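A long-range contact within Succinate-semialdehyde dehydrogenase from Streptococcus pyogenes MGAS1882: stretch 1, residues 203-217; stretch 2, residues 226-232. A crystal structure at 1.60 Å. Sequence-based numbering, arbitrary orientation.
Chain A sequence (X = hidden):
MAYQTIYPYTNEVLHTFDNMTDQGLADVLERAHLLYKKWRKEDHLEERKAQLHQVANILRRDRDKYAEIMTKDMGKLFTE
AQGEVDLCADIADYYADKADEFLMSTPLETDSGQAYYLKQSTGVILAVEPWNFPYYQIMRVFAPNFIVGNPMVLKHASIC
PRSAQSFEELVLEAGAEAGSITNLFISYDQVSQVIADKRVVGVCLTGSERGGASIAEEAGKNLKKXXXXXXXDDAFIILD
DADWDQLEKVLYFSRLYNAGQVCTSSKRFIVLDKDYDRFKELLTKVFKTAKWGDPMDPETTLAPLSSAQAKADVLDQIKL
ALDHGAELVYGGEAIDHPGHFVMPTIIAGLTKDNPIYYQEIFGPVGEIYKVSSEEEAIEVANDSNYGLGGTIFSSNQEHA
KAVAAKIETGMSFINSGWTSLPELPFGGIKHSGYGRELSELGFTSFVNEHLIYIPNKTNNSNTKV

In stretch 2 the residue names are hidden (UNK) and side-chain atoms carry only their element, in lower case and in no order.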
# COMPACT_ATOMS: atom_id res chain seq x y z
N VAL A 203 -2.51 7.13 5.83
CA VAL A 203 -3.88 7.04 6.34
C VAL A 203 -4.30 5.58 6.40
O VAL A 203 -4.23 4.86 5.40
CB VAL A 203 -4.88 7.81 5.45
CG1 VAL A 203 -6.25 7.78 6.08
CG2 VAL A 203 -4.41 9.26 5.23
N CYS A 204 -4.72 5.12 7.58
CA CYS A 204 -5.29 3.78 7.68
C CYS A 204 -6.77 3.92 8.01
O CYS A 204 -7.15 4.64 8.94
CB CYS A 204 -4.57 2.93 8.74
SG CYS A 204 -4.39 3.72 10.37
N LEU A 205 -7.60 3.24 7.24
CA LEU A 205 -9.04 3.32 7.46
C LEU A 205 -9.65 1.95 7.61
O LEU A 205 -9.32 1.02 6.88
CB LEU A 205 -9.73 4.06 6.31
CG LEU A 205 -11.25 4.23 6.40
CD1 LEU A 205 -11.66 5.56 5.78
CD2 LEU A 205 -12.02 3.09 5.72
N THR A 206 -10.56 1.86 8.57
CA THR A 206 -11.45 0.72 8.69
C THR A 206 -12.86 1.27 8.66
O THR A 206 -13.18 2.23 9.36
CB THR A 206 -11.22 -0.02 10.01
OG1 THR A 206 -9.86 -0.49 10.05
CG2 THR A 206 -12.14 -1.22 10.11
N GLY A 207 -13.71 0.71 7.81
CA GLY A 207 -15.07 1.21 7.71
C GLY A 207 -15.75 0.75 6.44
O GLY A 207 -15.51 -0.36 5.97
N SER A 208 -16.61 1.60 5.89
CA SER A 208 -17.41 1.23 4.74
C SER A 208 -16.69 1.56 3.46
O SER A 208 -15.79 2.41 3.44
CB SER A 208 -18.73 2.00 4.75
OG SER A 208 -18.49 3.35 4.37
N GLU A 209 -17.10 0.92 2.37
CA GLU A 209 -16.39 1.17 1.13
C GLU A 209 -16.64 2.56 0.57
O GLU A 209 -15.80 3.07 -0.18
CB GLU A 209 -16.67 0.08 0.09
CG GLU A 209 -18.09 -0.01 -0.37
CD GLU A 209 -18.21 -1.00 -1.51
OE1 GLU A 209 -17.86 -0.64 -2.65
OE2 GLU A 209 -18.63 -2.14 -1.26
N ARG A 210 -17.75 3.20 0.92
CA ARG A 210 -17.95 4.58 0.51
C ARG A 210 -17.00 5.52 1.24
O ARG A 210 -16.39 6.40 0.63
CB ARG A 210 -19.41 5.02 0.68
CG ARG A 210 -20.35 4.42 -0.34
CD ARG A 210 -21.77 4.94 -0.20
NE ARG A 210 -21.88 6.33 -0.63
CZ ARG A 210 -22.14 6.71 -1.88
NH1 ARG A 210 -22.31 5.80 -2.82
NH2 ARG A 210 -22.22 8.00 -2.18
N GLY A 211 -16.84 5.32 2.55
CA GLY A 211 -15.88 6.10 3.31
C GLY A 211 -14.47 5.82 2.83
O GLY A 211 -13.64 6.73 2.68
N GLY A 212 -14.20 4.54 2.58
CA GLY A 212 -12.90 4.12 2.08
C GLY A 212 -12.55 4.78 0.77
O GLY A 212 -11.43 5.26 0.59
N ALA A 213 -13.49 4.80 -0.17
CA ALA A 213 -13.22 5.42 -1.47
C ALA A 213 -12.98 6.92 -1.34
O ALA A 213 -12.08 7.46 -1.99
CB ALA A 213 -14.35 5.13 -2.44
N SER A 214 -13.77 7.58 -0.50
CA SER A 214 -13.61 9.02 -0.29
C SER A 214 -12.23 9.35 0.28
O SER A 214 -11.54 10.25 -0.21
CB SER A 214 -14.71 9.52 0.65
OG SER A 214 -14.45 10.85 1.07
N ILE A 215 -11.83 8.61 1.30
CA ILE A 215 -10.57 8.84 1.96
C ILE A 215 -9.38 8.45 1.06
O ILE A 215 -8.39 9.18 0.98
CB ILE A 215 -10.55 8.08 3.31
CG1 ILE A 215 -11.52 8.74 4.30
CG2 ILE A 215 -9.16 8.05 3.90
CD1 ILE A 215 -11.13 10.15 4.68
N ALA A 216 -9.50 7.33 0.36
CA ALA A 216 -8.40 6.87 -0.48
C ALA A 216 -8.20 7.79 -1.68
O ALA A 216 -7.07 8.00 -2.14
CB ALA A 216 -8.63 5.42 -0.93
N GLU A 217 -9.30 8.34 -2.19
CA GLU A 217 -9.22 9.31 -3.28
C GLU A 217 -8.44 10.55 -2.84
O GLU A 217 -7.55 11.03 -3.55
CB GLU A 217 -10.62 9.69 -3.77
CG GLU A 217 -10.65 10.71 -4.90
CD GLU A 217 -12.06 11.13 -5.28
OE1 GLU A 217 -13.02 10.45 -4.87
OE2 GLU A 217 -12.20 12.15 -5.99
N UNK A 226 -2.03 4.39 1.87
CA UNK A 226 -3.19 3.96 2.64
C UNK A 226 -3.21 2.46 2.87
O UNK A 226 -2.59 1.69 2.13
c UNK A 226 -4.51 4.27 1.92
c UNK A 226 -4.76 5.77 1.89
o UNK A 226 -4.45 3.77 0.58
N UNK A 227 -3.92 2.06 3.92
CA UNK A 227 -4.45 0.71 4.02
C UNK A 227 -5.95 0.85 4.21
O UNK A 227 -6.41 1.82 4.83
c UNK A 227 -3.88 -0.07 5.21
o UNK A 227 -4.13 0.66 6.42
c UNK A 227 -2.38 -0.29 5.03
N UNK A 228 -6.72 -0.09 3.66
CA UNK A 228 -8.17 -0.05 3.77
C UNK A 228 -8.70 -1.39 4.26
O UNK A 228 -8.47 -2.43 3.65
c UNK A 228 -9.30 1.69 0.45
c UNK A 228 -8.92 2.74 2.69
c UNK A 228 -8.82 0.24 2.41
c UNK A 228 -8.54 1.59 1.76
N UNK A 229 -9.45 -1.33 5.36
CA UNK A 229 -10.11 -2.50 5.93
C UNK A 229 -11.60 -2.25 5.84
O UNK A 229 -12.16 -1.47 6.62
c UNK A 229 -7.91 -4.53 7.46
o UNK A 229 -6.70 -4.89 7.53
o UNK A 229 -8.86 -5.34 7.29
c UNK A 229 -9.68 -2.70 7.39
c UNK A 229 -8.21 -3.04 7.57
N UNK A 230 -12.25 -2.87 4.86
CA UNK A 230 -13.63 -2.53 4.55
C UNK A 230 -14.61 -3.66 4.86
O UNK A 230 -14.32 -4.55 5.68
c UNK A 230 -12.69 -1.03 2.69
c UNK A 230 -13.74 -2.08 3.09
c UNK A 230 -12.81 0.24 3.55
c UNK A 230 -12.84 -0.69 1.20
N UNK A 231 -15.77 -3.63 4.23
CA UNK A 231 -16.82 -4.58 4.55
C UNK A 231 -16.57 -5.92 3.90
O UNK A 231 -15.59 -6.11 3.17
N UNK A 232 -17.47 -6.86 4.15
CA UNK A 232 -17.39 -8.17 3.54
C UNK A 232 -18.76 -8.75 3.28
O UNK A 232 -19.77 -8.26 3.79
O HOH W 1 -6.65 -0.10 7.29
O HOH W 2 -18.09 -1.75 2.89

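Position 226 carries three side-chain atoms: one carbon bonded to one oxygen and one carbon. The terminal carbon lies 4.1 Å from Val203 CB, on the sheet face that Val203 shares with it, and 4.5 Å from Ala216 CA. A beta-branched side chain with a hydroxyl is threonine. Thr226 also brings its CA to 3.1 Å from Val203 O, a CA-H...O contact; its OG1 is hydrogen-bonded elsewhere in the structure.

Position 227 repeats the pattern, one carbon bearing an oxygen and a carbon, but on the other face, where the oxygen sits 3.3 Å from Cys204 CB. It is again threonine. Both its backbone polar atoms bond to strand 203-206: Thr227 N donates to Val203 O (3.2 Å), and Leu205 N donates to Thr227 O (3.0 Å, 170° at the hydrogen). A water links the strands, donating to Leu205 O at 2.9 Å and lying 2.8 Å from Thr227 OG1.

Position 228 has four carbons, forked at the second, with no heteroatom. One terminal carbon lies 3.9 Å from Leu205 CB and the other 4.0 Å from Ala216 CB, so one fork touches both strand and helix. The branching identifies leucine. In Leu228 these carbons are CD2 and CD1 respectively, placed by chi1 at -64° and chi2 at -178°.

Position 229 shows a chain of three carbons, the last carrying two oxygens. Its CB is 3.5 Å from Thr206 OG1, while the end of the side chain leads away from stretch 1. A carboxylate one methylene longer than aspartate's is glutamate. The backbone of Glu229 holds the register, N donating to Leu205 O (2.8 Å) and O accepting from Gly207 N (2.9 Å).

Position 230 again has four carbons forked at the second. One terminal carbon approaches Leu205 CD2 at 3.7 Å and Gly212 CA at 4.2 Å. The residue is leucine, and that carbon is CD2. An ideal CB on Gly212 would fall 2.9 Å from Leu230 CD2, a clash, so the bare glycine makes room for this methyl.

Positions 231 and 232 have no side-chain atoms; both are glycine. Gly231 N donates weakly, at 3.3 Å, to a water that also accepts from Glu209 N at 2.9 Å, whereas Gly232 makes no contact with stretch 1.

The contact therefore has two layers. Parallel strands, their axes 5° apart, are joined by four backbone hydrogen bonds; the helix, running antiparallel to strand 226-229 at 175°, packs over the face bearing Leu205 and Leu228. Ser208 caps that helix, its OG accepting from Gly211 N at 3.1 Å. Together the two stretches bury 579 Å².

Stretch 2 (226-232) TTLELGG
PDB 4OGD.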